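Local coordinates for phosphodiesterase (Pseudomonas aeruginosa, PDB 4G75), which is a colicin M-like bacteriocin and magnesium-binding phosphodiesterase that probably kills susceptible bacteria by hydrolysing a lipid-linked peptidoglycan precursor, at residues D53-L58 against A207-G212; N98-G103 against N160-R165; L166-N171 against I214-V219. All coordinates share one frame; numbering follows the deposited sequence. Where two conformers were deposited one is given.

Contacts 1 and 2 bring helices 55-65 and 81-102 against loops near the magnesium site, which belongs to contact 1 through Val211; contact 3 lays the loop 166-171 on the mixed sheet. Centres of contacts 1 and 2 lie about 17 Å apart, as do those of 2 and 3, and 1 and 3 are about 21 Å apart. Their neighbouring residues nevertheless form one packed core: Phe161 of contact 2 meets Thr210 of contact 1 (CE2 to CG2, 3.9 Å) and Leu166 of contact 3 (CD1 to CD2, 3.7 Å), while Leu166 CD2 also touches Val211 CG2 at 4.0 Å. In contact 3, the side chain of Ile214 comes within about 5 Å of the ion.

Contact 1: D53-L58 against A207-G212; sequences DWEKPL and AGNTVG. With MG (magnesium ion), chain B; EDO (1,2-ethanediol), chain D.
Glu55 and Asn209 mark the closest approach of the two backbones, with their CA atoms 10.7 Å apart, so side chains, not backbones, make the contact between residues 53-58 and 207-212. From Ala207 on, the chain curls tightly: Ala207 O receives the backbone N-H groups of Thr210, Val211 and Gly212, the Val211 N bond being 2.8 Å. Gly212 continues the curl with a positive phi of 62°, a conformation a residue without CB adopts easily.

Trp54 offers the edge of its indole, and Asn209 is the residue more covered by the contact. A chi1 of 68° brings the indole toward Asn209, whose amide end arrives at the ring edge, near its plane, with the two planes 53° apart. Trp54 NE1 lies 2.9 Å from the amide atom modelled as ND2 of Asn209; the amide is probably turned over, in which case the indole N-H may bond to its oxygen. Glu55 lays CG over one indole face, and its carboxylate forms a salt bridge with Arg251. Pro144 and Met258 also pack on Trp54.

Two residues after Asn209, Val211 O binds the magnesium ion at 2.2 Å, together with Glu213 O, Asp241 OD2 and two waters. The contact thus places the Trp54 edge against Asn209 just before the carbonyl that binds the metal, a polar pairing of indole and amide if the amide is turned over.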
loop_
_atom_site.group_PDB
_atom_site.type_symbol
_atom_site.label_atom_id
_atom_site.label_comp_id
_atom_site.label_asym_id
_atom_site.label_seq_id
_atom_site.Cartn_x
_atom_site.Cartn_y
_atom_site.Cartn_z
ATOM N N ASP A 53 -9.351 -4.104 -3.887
ATOM C CA ASP A 53 -10.271 -4.718 -2.936
ATOM C C ASP A 53 -9.548 -5.869 -2.241
ATOM O O ASP A 53 -9.861 -7.032 -2.470
ATOM C CB ASP A 53 -11.501 -5.225 -3.697
ATOM C CG ASP A 53 -12.662 -5.584 -2.784
ATOM O OD1 ASP A 53 -12.792 -4.984 -1.694
ATOM O OD2 ASP A 53 -13.461 -6.466 -3.172
ATOM N N TRP A 54 -8.573 -5.541 -1.393
ATOM C CA TRP A 54 -7.597 -6.534 -0.944
ATOM C C TRP A 54 -7.900 -7.172 0.409
ATOM O O TRP A 54 -7.437 -8.282 0.697
ATOM C CB TRP A 54 -6.191 -5.919 -0.922
ATOM C CG TRP A 54 -5.998 -4.865 0.129
ATOM C CD1 TRP A 54 -6.425 -3.570 0.084
ATOM C CD2 TRP A 54 -5.321 -5.019 1.386
ATOM N NE1 TRP A 54 -6.060 -2.909 1.234
ATOM C CE2 TRP A 54 -5.378 -3.776 2.047
ATOM C CE3 TRP A 54 -4.670 -6.087 2.011
ATOM C CZ2 TRP A 54 -4.809 -3.572 3.301
ATOM C CZ3 TRP A 54 -4.104 -5.878 3.255
ATOM C CH2 TRP A 54 -4.180 -4.633 3.888
ATOM N N GLU A 55 -8.653 -6.460 1.240
ATOM C CA GLU A 55 -8.970 -6.936 2.581
ATOM C C GLU A 55 -9.860 -8.174 2.531
ATOM O O GLU A 55 -9.598 -9.168 3.202
ATOM C CB GLU A 55 -9.670 -5.837 3.386
ATOM C CG GLU A 55 -8.826 -4.583 3.617
ATOM C CD GLU A 55 -9.131 -3.494 2.614
ATOM O OE1 GLU A 55 -9.475 -3.817 1.454
ATOM O OE2 GLU A 55 -9.027 -2.310 2.986
ATOM N N LYS A 56 -10.914 -8.115 1.728
ATOM C CA LYS A 56 -11.888 -9.199 1.706
ATOM C C LYS A 56 -11.317 -10.554 1.266
ATOM O O LYS A 56 -11.529 -11.557 1.943
ATOM C CB LYS A 56 -13.126 -8.802 0.898
ATOM C CG LYS A 56 -13.981 -7.746 1.594
ATOM C CD LYS A 56 -15.087 -7.251 0.668
ATOM C CE LYS A 56 -15.928 -6.171 1.333
ATOM N NZ LYS A 56 -17.065 -5.778 0.470
ATOM N N PRO A 57 -10.561 -10.591 0.160
ATOM C CA PRO A 57 -10.007 -11.894 -0.232
ATOM C C PRO A 57 -9.102 -12.499 0.841
ATOM O O PRO A 57 -9.174 -13.701 1.084
ATOM C CB PRO A 57 -9.185 -11.586 -1.491
ATOM C CG PRO A 57 -9.590 -10.215 -1.922
ATOM C CD PRO A 57 -10.190 -9.506 -0.767
ATOM N N LEU A 58 -8.261 -11.681 1.476
ATOM C CA LEU A 58 -7.366 -12.188 2.505
ATOM C C LEU A 58 -8.131 -12.596 3.757
ATOM O O LEU A 58 -7.833 -13.620 4.365
ATOM C CB LEU A 58 -6.286 -11.161 2.850
ATOM C CG LEU A 58 -5.218 -10.936 1.781
ATOM C CD1 LEU A 58 -4.267 -9.837 2.248
ATOM C CD2 LEU A 58 -4.453 -12.221 1.515
ATOM N N ALA A 207 -2.482 5.876 0.085
ATOM C CA ALA A 207 -1.595 6.362 1.135
ATOM C C ALA A 207 -2.276 6.214 2.490
ATOM O O ALA A 207 -1.652 5.800 3.462
ATOM C CB ALA A 207 -1.190 7.815 0.890
ATOM N N GLY A 208 -3.557 6.566 2.551
ATOM C CA GLY A 208 -4.295 6.490 3.801
ATOM C C GLY A 208 -4.333 5.091 4.384
ATOM O O GLY A 208 -4.342 4.912 5.603
ATOM N N ASN A 209 -4.351 4.097 3.503
ATOM C CA ASN A 209 -4.469 2.701 3.897
ATOM C C ASN A 209 -3.095 2.061 4.057
ATOM O O ASN A 209 -2.985 0.885 4.386
ATOM C CB ASN A 209 -5.280 1.956 2.834
ATOM C CG ASN A 209 -5.843 0.637 3.325
ATOM O OD1 ASN A 209 -6.201 0.472 4.500
ATOM N ND2 ASN A 209 -5.944 -0.305 2.417
ATOM N N THR A 210 -2.042 2.840 3.818
ATOM C CA THR A 210 -0.677 2.337 3.933
ATOM C C THR A 210 0.091 3.041 5.056
ATOM O O THR A 210 0.487 2.414 6.039
ATOM C CB THR A 210 0.098 2.490 2.600
ATOM O OG1 THR A 210 -0.628 1.832 1.550
ATOM C CG2 THR A 210 1.489 1.877 2.712
ATOM N N VAL A 211 0.304 4.340 4.887
ATOM C CA VAL A 211 1.002 5.145 5.884
ATOM C C VAL A 211 0.078 5.964 6.781
ATOM O O VAL A 211 0.476 6.350 7.871
ATOM C CB VAL A 211 2.031 6.096 5.242
ATOM C CG1 VAL A 211 3.157 5.286 4.607
ATOM C CG2 VAL A 211 1.356 7.003 4.209
ATOM N N GLY A 212 -1.135 6.249 6.321
ATOM C CA GLY A 212 -2.085 7.021 7.113
ATOM C C GLY A 212 -1.595 8.425 7.430
ATOM O O GLY A 212 -1.247 9.188 6.525
HETATM MG MG MG B . 1.114 6.827 9.968
HETATM C C1 EDO D . -3.955 -0.506 8.427
HETATM O O1 EDO D . -2.598 -0.718 8.832
HETATM C C2 EDO D . -4.019 -0.243 6.930
HETATM O O2 EDO D . -3.563 -1.390 6.206
HETATM O O HOH W 1 1.706 7.092 12.435
HETATM O O HOH W 2 0.632 4.389 10.457
#

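Contact 2: N98-G103 against N160-R165; sequences NQFSLG and NFPIER
Phe100 and Arg165 meet edge to face, with the usual roles of ring and cation exchanged: the edge of the phenyl ring points at the flat side of the guanidinium. Phe100 CD1 stands 3.5 Å above the guanidinium plane of Arg165, over its centre, and the two planes are 77° apart. Seen from the ring, Arg165 NE sits at the edge, near the ring plane, 3.6 Å from Phe100 CE1. A cation-pi stack would need the charge above the aromatic face, so this is better understood as C-H groups packed on a delocalised, planar cation.

The torsions account for the meeting. Phe100 extends from helix 81-102 with CG opposite its own nitrogen (chi1 170°), which carries the ring outward toward the loop. Arg165 runs straight from CG to NE and then swings its terminal group across that line (chi4 -97°), presenting a face to the ring while NH1 and NH2 point to polar partners. Arg165 NH1 bonds to the carbonyl oxygens of Asn138 and Val2, and Arg165 NH2 donates over 3.3 Å to water 3, which lies 2.9 Å from Gln99 O.

Pro162 completes the hydrophobic side: its CG approaches Phe100 CE1 at 4.4 Å, an apolar touch that suits a rigid, compact ring. The same residue shapes the loop, because Pro162 O accepts the N-H of Arg165 at 2.9 Å and so brings the arginine round beside it. Thr136 packs against both Phe100 and Pro162.

Arginine suits this place because its faces can lie against carbon while its edge bonds to oxygen. Chemically, the contact joins the last turns of helix 81-102 to the loop following strand 159-160 through van der Waals packing, with a water between Arg165 NH2 and Gln99 O as a longer link and main-chain carbonyls probably helping to offset the buried positive charge.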
loop_
_atom_site.group_PDB
_atom_site.type_symbol
_atom_site.label_atom_id
_atom_site.label_comp_id
_atom_site.label_asym_id
_atom_site.label_seq_id
_atom_site.Cartn_x
_atom_site.Cartn_y
_atom_site.Cartn_z
ATOM N N ASN A 98 6.324 -4.949 -9.475
ATOM C CA ASN A 98 6.298 -4.985 -10.936
ATOM C C ASN A 98 5.750 -3.681 -11.503
ATOM O O ASN A 98 6.235 -3.170 -12.519
ATOM C CB ASN A 98 5.478 -6.176 -11.444
ATOM C CG ASN A 98 6.198 -7.497 -11.229
ATOM O OD1 ASN A 98 7.406 -7.519 -10.994
ATOM N ND2 ASN A 98 5.465 -8.598 -11.314
ATOM N N GLN A 99 4.739 -3.134 -10.843
ATOM C CA GLN A 99 4.211 -1.844 -11.264
ATOM C C GLN A 99 5.240 -0.735 -11.113
ATOM O O GLN A 99 5.396 0.089 -12.013
ATOM C CB GLN A 99 2.942 -1.483 -10.497
ATOM C CG GLN A 99 1.732 -2.281 -10.937
ATOM C CD GLN A 99 0.453 -1.499 -10.812
ATOM O OE1 GLN A 99 -0.084 -1.320 -9.712
ATOM N NE2 GLN A 99 -0.048 -1.015 -11.944
ATOM N N PHE A 100 5.938 -0.707 -9.980
ATOM C CA PHE A 100 6.893 0.372 -9.724
ATOM C C PHE A 100 8.138 0.278 -10.598
ATOM O O PHE A 100 8.556 1.256 -11.222
ATOM C CB PHE A 100 7.335 0.411 -8.250
ATOM C CG PHE A 100 8.488 1.350 -8.001
ATOM C CD1 PHE A 100 8.276 2.715 -7.934
ATOM C CD2 PHE A 100 9.788 0.871 -7.878
ATOM C CE1 PHE A 100 9.331 3.586 -7.721
ATOM C CE2 PHE A 100 10.849 1.741 -7.672
ATOM C CZ PHE A 100 10.618 3.101 -7.590
ATOM N N SER A 101 8.726 -0.909 -10.637
ATOM C CA SER A 101 10.012 -1.112 -11.298
ATOM C C SER A 101 9.889 -1.241 -12.811
ATOM O O SER A 101 10.729 -0.741 -13.555
ATOM C CB SER A 101 10.695 -2.354 -10.730
ATOM O OG SER A 101 11.793 -2.740 -11.533
ATOM N N LEU A 102 8.846 -1.925 -13.264
ATOM C CA LEU A 102 8.702 -2.205 -14.688
ATOM C C LEU A 102 7.631 -1.375 -15.381
ATOM O O LEU A 102 7.542 -1.381 -16.605
ATOM C CB LEU A 102 8.405 -3.692 -14.906
ATOM C CG LEU A 102 9.336 -4.727 -14.275
ATOM C CD1 LEU A 102 8.825 -6.137 -14.553
ATOM C CD2 LEU A 102 10.765 -4.550 -14.779
ATOM N N GLY A 103 6.810 -0.671 -14.608
ATOM C CA GLY A 103 5.688 0.057 -15.173
ATOM C C GLY A 103 4.607 -0.845 -15.745
ATOM O O GLY A 103 3.855 -0.439 -16.639
ATOM N N ASN A 160 10.600 2.045 0.987
ATOM C CA ASN A 160 10.438 3.433 0.575
ATOM C C ASN A 160 9.097 3.666 -0.120
ATOM O O ASN A 160 8.710 2.890 -0.987
ATOM C CB ASN A 160 11.580 3.838 -0.365
ATOM C CG ASN A 160 12.870 4.141 0.381
ATOM O OD1 ASN A 160 13.963 3.830 -0.089
ATOM N ND2 ASN A 160 12.745 4.759 1.542
ATOM N N PHE A 161 8.393 4.722 0.285
ATOM C CA PHE A 161 7.189 5.190 -0.396
ATOM C C PHE A 161 7.520 6.587 -0.909
ATOM O O PHE A 161 7.384 7.573 -0.177
ATOM C CB PHE A 161 6.011 5.242 0.586
ATOM C CG PHE A 161 4.646 5.189 -0.071
ATOM C CD1 PHE A 161 4.421 5.783 -1.308
ATOM C CD2 PHE A 161 3.581 4.575 0.573
ATOM C CE1 PHE A 161 3.174 5.740 -1.904
ATOM C CE2 PHE A 161 2.327 4.530 -0.012
ATOM C CZ PHE A 161 2.121 5.111 -1.257
ATOM N N PRO A 162 7.997 6.681 -2.162
ATOM C CA PRO A 162 8.391 8.005 -2.672
ATOM C C PRO A 162 7.270 9.033 -2.474
ATOM O O PRO A 162 6.096 8.740 -2.716
ATOM C CB PRO A 162 8.661 7.744 -4.152
ATOM C CG PRO A 162 9.047 6.261 -4.207
ATOM C CD PRO A 162 8.185 5.609 -3.158
ATOM N N ILE A 163 7.632 10.232 -2.030
ATOM C CA ILE A 163 6.628 11.207 -1.619
ATOM C C ILE A 163 5.636 11.553 -2.733
ATOM O O ILE A 163 4.455 11.742 -2.470
ATOM C CB ILE A 163 7.273 12.493 -1.036
ATOM C CG1 ILE A 163 6.240 13.308 -0.250
ATOM C CG2 ILE A 163 7.954 13.308 -2.129
ATOM C CD1 ILE A 163 6.846 14.511 0.508
ATOM N N GLU A 164 6.118 11.632 -3.968
ATOM C CA GLU A 164 5.255 11.973 -5.092
ATOM C C GLU A 164 4.258 10.859 -5.420
ATOM O O GLU A 164 3.257 11.094 -6.103
ATOM C CB GLU A 164 6.083 12.351 -6.335
ATOM C CG GLU A 164 6.861 11.204 -6.979
ATOM C CD GLU A 164 8.227 10.956 -6.342
ATOM O OE1 GLU A 164 8.533 11.546 -5.277
ATOM O OE2 GLU A 164 9.003 10.160 -6.916
ATOM N N ARG A 165 4.522 9.649 -4.934
ATOM C CA ARG A 165 3.610 8.533 -5.201
ATOM C C ARG A 165 2.515 8.413 -4.149
ATOM O O ARG A 165 1.602 7.612 -4.298
ATOM C CB ARG A 165 4.367 7.206 -5.346
ATOM C CG ARG A 165 5.237 7.165 -6.596
ATOM C CD ARG A 165 5.972 5.841 -6.793
ATOM N NE ARG A 165 6.596 5.830 -8.111
ATOM C CZ ARG A 165 6.072 5.266 -9.194
ATOM N NH1 ARG A 165 4.919 4.614 -9.135
ATOM N NH2 ARG A 165 6.723 5.331 -10.339
HETATM O O HOH W 3 6.082 2.863 -12.376
#

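Contact 3: L166-N171 against I214-V219; sequences LNIKPN and ITLRIV. With EDO (1,2-ethanediol), chain K; EDO (1,2-ethanediol), chain C.
Leu166 and Ile214 reach toward each other tip to tip, their CD1 methyls 3.8 Å apart, and begin a row of interlocking aliphatic bumps between an irregular chain and a strand. Alternation along strand 213-224 puts Ile214 and Leu216 on the face turned to residues 166-171, whereas Thr215 and Arg217 face the other way, where Arg217 pairs with Asp193.

The chief knob is the forked end of Leu216. One prong, CD2, meets Ile168 CD1 at 4.2 Å; the other, Leu216 CD1, lies 4.1 Å from Pro170 CG. Leucine fits because its two methyls diverge, so a single residue fills the hollow between Ile168 and the proline ring, which it crosses at about a right angle. Pro170 in turn offers a stiff, shallow wall that also packs on Ile236.

Ile214 meets Leu166 end on. With CG1 set between its backbone N and carbonyl carbon (chi1 60°), its long branch leans across to the leucine, and Ile214 CD1 also rests 3.7 Å from Leu216 CD2 on the same strand. Within the 166-171 segment, Leu166 CD1 and Ile168 CD1 are 4.0 Å apart, so methyls from both segments close on one another.

Polar groups of the irregular segment turn elsewhere: Leu166 O accepts from Ser204 OG and Lys169 N donates to Asp203, bonds that help hold this chain without regular structure. The contact itself is thus purely apolar, a buried layer of branched side chains joining the loop after strand 159-160 to a face of the mixed sheet, with its Ile214 end beside the metal-binding residues Val211 and Asp241.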
loop_
_atom_site.group_PDB
_atom_site.type_symbol
_atom_site.label_atom_id
_atom_site.label_comp_id
_atom_site.label_asym_id
_atom_site.label_seq_id
_atom_site.Cartn_x
_atom_site.Cartn_y
_atom_site.Cartn_z
ATOM N N LEU A 166 2.613 9.202 -3.085
ATOM C CA LEU A 166 1.536 9.266 -2.098
ATOM C C LEU A 166 0.257 9.809 -2.722
ATOM O O LEU A 166 -0.842 9.525 -2.249
ATOM C CB LEU A 166 1.927 10.155 -0.908
ATOM C CG LEU A 166 3.101 9.734 -0.028
ATOM C CD1 LEU A 166 3.416 10.853 0.951
ATOM C CD2 LEU A 166 2.819 8.423 0.722
ATOM N N ASN A 167 0.409 10.602 -3.778
ATOM C CA ASN A 167 -0.719 11.304 -4.383
ATOM C C ASN A 167 -1.396 12.264 -3.404
ATOM O O ASN A 167 -2.624 12.380 -3.376
ATOM C CB ASN A 167 -1.743 10.315 -4.944
ATOM C CG ASN A 167 -2.567 10.913 -6.064
ATOM O OD1 ASN A 167 -2.110 11.815 -6.761
ATOM N ND2 ASN A 167 -3.782 10.408 -6.248
ATOM N N ILE A 168 -0.597 12.947 -2.591
ATOM C CA ILE A 168 -1.147 13.961 -1.705
ATOM C C ILE A 168 -1.065 15.342 -2.359
ATOM O O ILE A 168 -0.278 15.555 -3.278
ATOM C CB ILE A 168 -0.492 13.957 -0.309
ATOM C CG1 ILE A 168 1.019 14.187 -0.408
ATOM C CG2 ILE A 168 -0.811 12.648 0.422
ATOM C CD1 ILE A 168 1.677 14.445 0.956
ATOM N N LYS A 169 -1.900 16.258 -1.883
ATOM C CA LYS A 169 -1.996 17.601 -2.441
ATOM C C LYS A 169 -2.057 18.629 -1.319
ATOM O O LYS A 169 -3.067 19.321 -1.158
ATOM C CB LYS A 169 -3.266 17.720 -3.287
ATOM C CG LYS A 169 -3.400 16.693 -4.400
ATOM C CD LYS A 169 -2.527 17.060 -5.589
ATOM C CE LYS A 169 -2.917 16.278 -6.840
ATOM N NZ LYS A 169 -2.643 14.816 -6.723
ATOM N N PRO A 170 -0.979 18.741 -0.532
ATOM C CA PRO A 170 -1.043 19.631 0.630
ATOM C C PRO A 170 -1.251 21.081 0.212
ATOM O O PRO A 170 -0.665 21.552 -0.767
ATOM C CB PRO A 170 0.332 19.455 1.294
ATOM C CG PRO A 170 0.893 18.193 0.703
ATOM C CD PRO A 170 0.345 18.117 -0.681
ATOM N N ASN A 171 -2.107 21.771 0.956
ATOM C CA ASN A 171 -2.401 23.173 0.709
ATOM C C ASN A 171 -1.683 24.001 1.768
ATOM O O ASN A 171 -2.179 24.171 2.880
ATOM C CB ASN A 171 -3.910 23.393 0.780
ATOM C CG ASN A 171 -4.324 24.786 0.357
ATOM O OD1 ASN A 171 -3.513 25.705 0.332
ATOM N ND2 ASN A 171 -5.605 24.946 0.025
ATOM N N ILE A 214 1.065 11.047 8.435
ATOM C CA ILE A 214 2.515 11.168 8.420
ATOM C C ILE A 214 2.868 12.560 8.907
ATOM O O ILE A 214 1.989 13.385 9.096
ATOM C CB ILE A 214 3.086 10.950 7.016
ATOM C CG1 ILE A 214 2.521 11.986 6.038
ATOM C CG2 ILE A 214 2.760 9.536 6.533
ATOM C CD1 ILE A 214 3.089 11.878 4.633
ATOM N N THR A 215 4.150 12.813 9.126
ATOM C CA THR A 215 4.586 14.151 9.497
ATOM C C THR A 215 5.303 14.761 8.307
ATOM O O THR A 215 6.264 14.188 7.793
ATOM C CB THR A 215 5.535 14.121 10.714
ATOM O OG1 THR A 215 4.892 13.464 11.816
ATOM C CG2 THR A 215 5.923 15.538 11.128
ATOM N N LEU A 216 4.817 15.915 7.859
ATOM C CA LEU A 216 5.474 16.638 6.781
ATOM C C LEU A 216 6.443 17.659 7.356
ATOM O O LEU A 216 6.320 18.071 8.516
ATOM C CB LEU A 216 4.452 17.348 5.886
ATOM C CG LEU A 216 3.408 16.483 5.173
ATOM C CD1 LEU A 216 2.501 17.370 4.328
ATOM C CD2 LEU A 216 4.090 15.423 4.313
ATOM N N ARG A 217 7.410 18.049 6.537
ATOM C CA ARG A 217 8.307 19.149 6.865
ATOM C C ARG A 217 8.245 20.173 5.749
ATOM O O ARG A 217 8.469 19.842 4.578
ATOM C CB ARG A 217 9.740 18.637 7.010
ATOM C CG ARG A 217 10.703 19.683 7.542
ATOM C CD ARG A 217 12.101 19.112 7.691
ATOM N NE ARG A 217 12.984 20.056 8.363
ATOM C CZ ARG A 217 14.212 19.766 8.779
ATOM N NH1 ARG A 217 14.707 18.551 8.594
ATOM N NH2 ARG A 217 14.945 20.693 9.385
ATOM N N ILE A 218 7.933 21.413 6.114
ATOM C CA ILE A 218 7.846 22.508 5.157
ATOM C C ILE A 218 9.065 23.389 5.342
ATOM O O ILE A 218 9.254 23.981 6.407
ATOM C CB ILE A 218 6.565 23.333 5.347
ATOM C CG1 ILE A 218 5.344 22.534 4.882
ATOM C CG2 ILE A 218 6.622 24.623 4.516
ATOM C CD1 ILE A 218 4.963 21.402 5.778
ATOM N N VAL A 219 9.892 23.473 4.307
ATOM C CA VAL A 219 11.144 24.216 4.404
ATOM C C VAL A 219 11.371 25.084 3.172
ATOM O O VAL A 219 11.186 24.641 2.042
ATOM C CB VAL A 219 12.345 23.268 4.594
ATOM C CG1 VAL A 219 12.456 22.308 3.421
ATOM C CG2 VAL A 219 13.631 24.060 4.771
HETATM C C1 EDO K . -3.228 21.494 4.199
HETATM O O1 EDO K . -3.630 20.632 3.130
HETATM C C2 EDO K . -4.229 21.403 5.343
HETATM O O2 EDO K . -4.000 20.193 6.073
HETATM C C1 EDO C . 12.339 15.406 6.981
HETATM O O1 EDO C . 13.523 16.045 7.471
HETATM C C2 EDO C . 12.761 14.389 5.929
HETATM O O2 EDO C . 13.523 15.075 4.929
#